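Local structure of exodeoxyribonuclease III (Neisseria meningitidis, 2JC4) at residues 15-20 and 236-241. The protein probably acts as a metal-dependent 3'-5' exonuclease on double-stranded DNA, a member of the AP/ExoA family of DNA repair enzymes. Numbering follows the deposited sequence.
Sequences LPQVQN and LETRAL
Leu241, approaching from the opposite direction, sets a methyl over the flat face of the Gln17 amide: CD1 stands 4.0 Å from Gln17 CD, almost along the perpendicular to the amide plane. Such a branched apolar end can lie on the face without competing for the amide's hydrogen bonds. Gln17 reaches this place from helix 11-23 because its chain runs extended beyond CG (chi2 -177°), and a long residue with a polar end suits a span in which the closest CA atoms, those of Gln17 and Thr238, lie 7.9 Å apart. The amide is held at both ends: NE2 gives a hydrogen bond to Arg243 O, while OE1 accepts one from a water at 2.6 Å. That water also donates to Thr238 O (2.9 Å), which accepts a weak bond from Leu241 N as well. Thr238 offers both a methyl, CG2, 4.5 Å from Gln17 OE1, and a hydroxyl, OG1, hydrogen-bonded to Asp235 OD2; Trp6 on strand 2-7 touches Gln17 and Thr238. The contact thus joins helix 11-23 to the short helix 236-239 and the loop after it, in the DNase I-like fold. The direct link is a water bridge and sparse apolar contact, the amide's two hydrogen bonds probably fixing its rotation beneath the leucine.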
loop_
_atom_site.group_PDB
_atom_site.type_symbol
_atom_site.label_atom_id
_atom_site.label_comp_id
_atom_site.label_asym_id
_atom_site.label_seq_id
_atom_site.Cartn_x
_atom_site.Cartn_y
_atom_site.Cartn_z
ATOM N N LEU A 15 -9.438 4.468 13.343
ATOM C CA LEU A 15 -9.247 5.928 13.416
ATOM C C LEU A 15 -8.405 6.429 14.598
ATOM O O LEU A 15 -7.505 7.216 14.379
ATOM C CB LEU A 15 -10.569 6.711 13.323
ATOM C CG LEU A 15 -10.455 8.240 13.280
ATOM C CD1 LEU A 15 -9.667 8.725 12.061
ATOM C CD2 LEU A 15 -11.861 8.790 13.221
ATOM N N PRO A 16 -8.702 5.995 15.841
ATOM C CA PRO A 16 -7.853 6.502 16.943
ATOM C C PRO A 16 -6.357 6.238 16.728
ATOM O O PRO A 16 -5.519 7.076 17.061
ATOM C CB PRO A 16 -8.353 5.731 18.175
ATOM C CG PRO A 16 -9.722 5.308 17.834
ATOM C CD PRO A 16 -9.773 5.103 16.332
ATOM N N GLN A 17 -6.025 5.070 16.171
ATOM C CA GLN A 17 -4.631 4.716 15.922
ATOM C C GLN A 17 -4.038 5.568 14.819
ATOM O O GLN A 17 -2.883 5.972 14.913
ATOM C CB GLN A 17 -4.507 3.221 15.585
ATOM C CG GLN A 17 -4.995 2.323 16.736
ATOM C CD GLN A 17 -4.804 0.837 16.448
ATOM O OE1 GLN A 17 -4.190 0.464 15.448
ATOM N NE2 GLN A 17 -5.291 -0.006 17.358
ATOM N N VAL A 18 -4.825 5.834 13.769
ATOM C CA VAL A 18 -4.395 6.748 12.694
ATOM C C VAL A 18 -4.116 8.142 13.269
ATOM O O VAL A 18 -3.055 8.760 12.991
ATOM C CB VAL A 18 -5.422 6.783 11.544
ATOM C CG1 VAL A 18 -5.074 7.827 10.512
ATOM C CG2 VAL A 18 -5.502 5.378 10.861
ATOM N N GLN A 19 -5.048 8.617 14.101
ATOM C CA GLN A 19 -4.899 9.896 14.794
ATOM C C GLN A 19 -3.624 9.920 15.644
ATOM O O GLN A 19 -2.869 10.903 15.601
ATOM C CB GLN A 19 -6.157 10.235 15.631
ATOM C CG GLN A 19 -7.419 10.565 14.775
ATOM C CD GLN A 19 -8.749 10.663 15.565
ATOM O OE1 GLN A 19 -9.011 9.901 16.503
ATOM N NE2 GLN A 19 -9.611 11.581 15.142
ATOM N N ASN A 20 -3.378 8.840 16.402
ATOM C CA ASN A 20 -2.163 8.774 17.258
ATOM C C ASN A 20 -0.878 8.755 16.437
ATOM O O ASN A 20 0.133 9.359 16.819
ATOM C CB ASN A 20 -2.217 7.581 18.231
ATOM C CG ASN A 20 -3.162 7.818 19.426
ATOM O OD1 ASN A 20 -3.758 6.870 19.958
ATOM N ND2 ASN A 20 -3.304 9.083 19.842
ATOM N N LEU A 236 6.223 -2.098 13.450
ATOM C CA LEU A 236 5.673 -3.159 14.294
ATOM C C LEU A 236 5.155 -2.706 15.668
ATOM O O LEU A 236 4.431 -3.461 16.345
ATOM C CB LEU A 236 6.706 -4.274 14.455
ATOM C CG LEU A 236 7.077 -4.980 13.150
ATOM C CD1 LEU A 236 7.967 -6.151 13.467
ATOM C CD2 LEU A 236 5.861 -5.489 12.330
ATOM N N GLU A 237 5.555 -1.512 16.116
ATOM C CA GLU A 237 4.960 -0.939 17.343
ATOM C C GLU A 237 3.452 -0.796 17.162
ATOM O O GLU A 237 2.664 -1.196 18.031
ATOM C CB GLU A 237 5.571 0.437 17.662
ATOM C CG GLU A 237 7.063 0.341 17.960
ATOM C CD GLU A 237 7.703 1.685 18.207
ATOM O OE1 GLU A 237 7.043 2.563 18.830
ATOM O OE2 GLU A 237 8.874 1.837 17.780
ATOM N N THR A 238 3.054 -0.267 16.018
ATOM C CA THR A 238 1.650 -0.046 15.694
ATOM C C THR A 238 0.946 -1.399 15.553
ATOM O O THR A 238 -0.180 -1.553 16.000
ATOM C CB THR A 238 1.490 0.807 14.424
ATOM O OG1 THR A 238 1.990 2.127 14.693
ATOM C CG2 THR A 238 0.015 0.955 14.013
ATOM N N ARG A 239 1.615 -2.378 14.926
ATOM C CA ARG A 239 1.062 -3.749 14.794
ATOM C C ARG A 239 0.937 -4.477 16.162
ATOM O O ARG A 239 0.122 -5.386 16.322
ATOM C CB ARG A 239 1.933 -4.542 13.799
ATOM C CG ARG A 239 1.426 -5.958 13.402
ATOM C CD ARG A 239 0.009 -5.901 12.912
ATOM N NE ARG A 239 -0.551 -7.234 12.637
ATOM C CZ ARG A 239 -1.132 -8.012 13.545
ATOM N NH1 ARG A 239 -1.149 -7.666 14.850
ATOM N NH2 ARG A 239 -1.656 -9.176 13.143
ATOM N N ALA A 240 1.734 -4.053 17.156
ATOM C CA ALA A 240 1.724 -4.645 18.502
ATOM C C ALA A 240 0.675 -4.044 19.416
ATOM O O ALA A 240 0.533 -4.490 20.562
ATOM C CB ALA A 240 3.132 -4.523 19.180
ATOM N N LEU A 241 -0.078 -3.051 18.943
ATOM C CA LEU A 241 -1.110 -2.407 19.784
ATOM C C LEU A 241 -2.309 -3.305 20.022
ATOM O O LEU A 241 -2.509 -4.292 19.308
ATOM C CB LEU A 241 -1.605 -1.116 19.141
ATOM C CG LEU A 241 -0.547 -0.029 18.902
ATOM C CD1 LEU A 241 -1.160 1.113 18.044
ATOM C CD2 LEU A 241 0.103 0.512 20.240
HETATM O O HOH W 1 -2.714 -1.502 14.551
#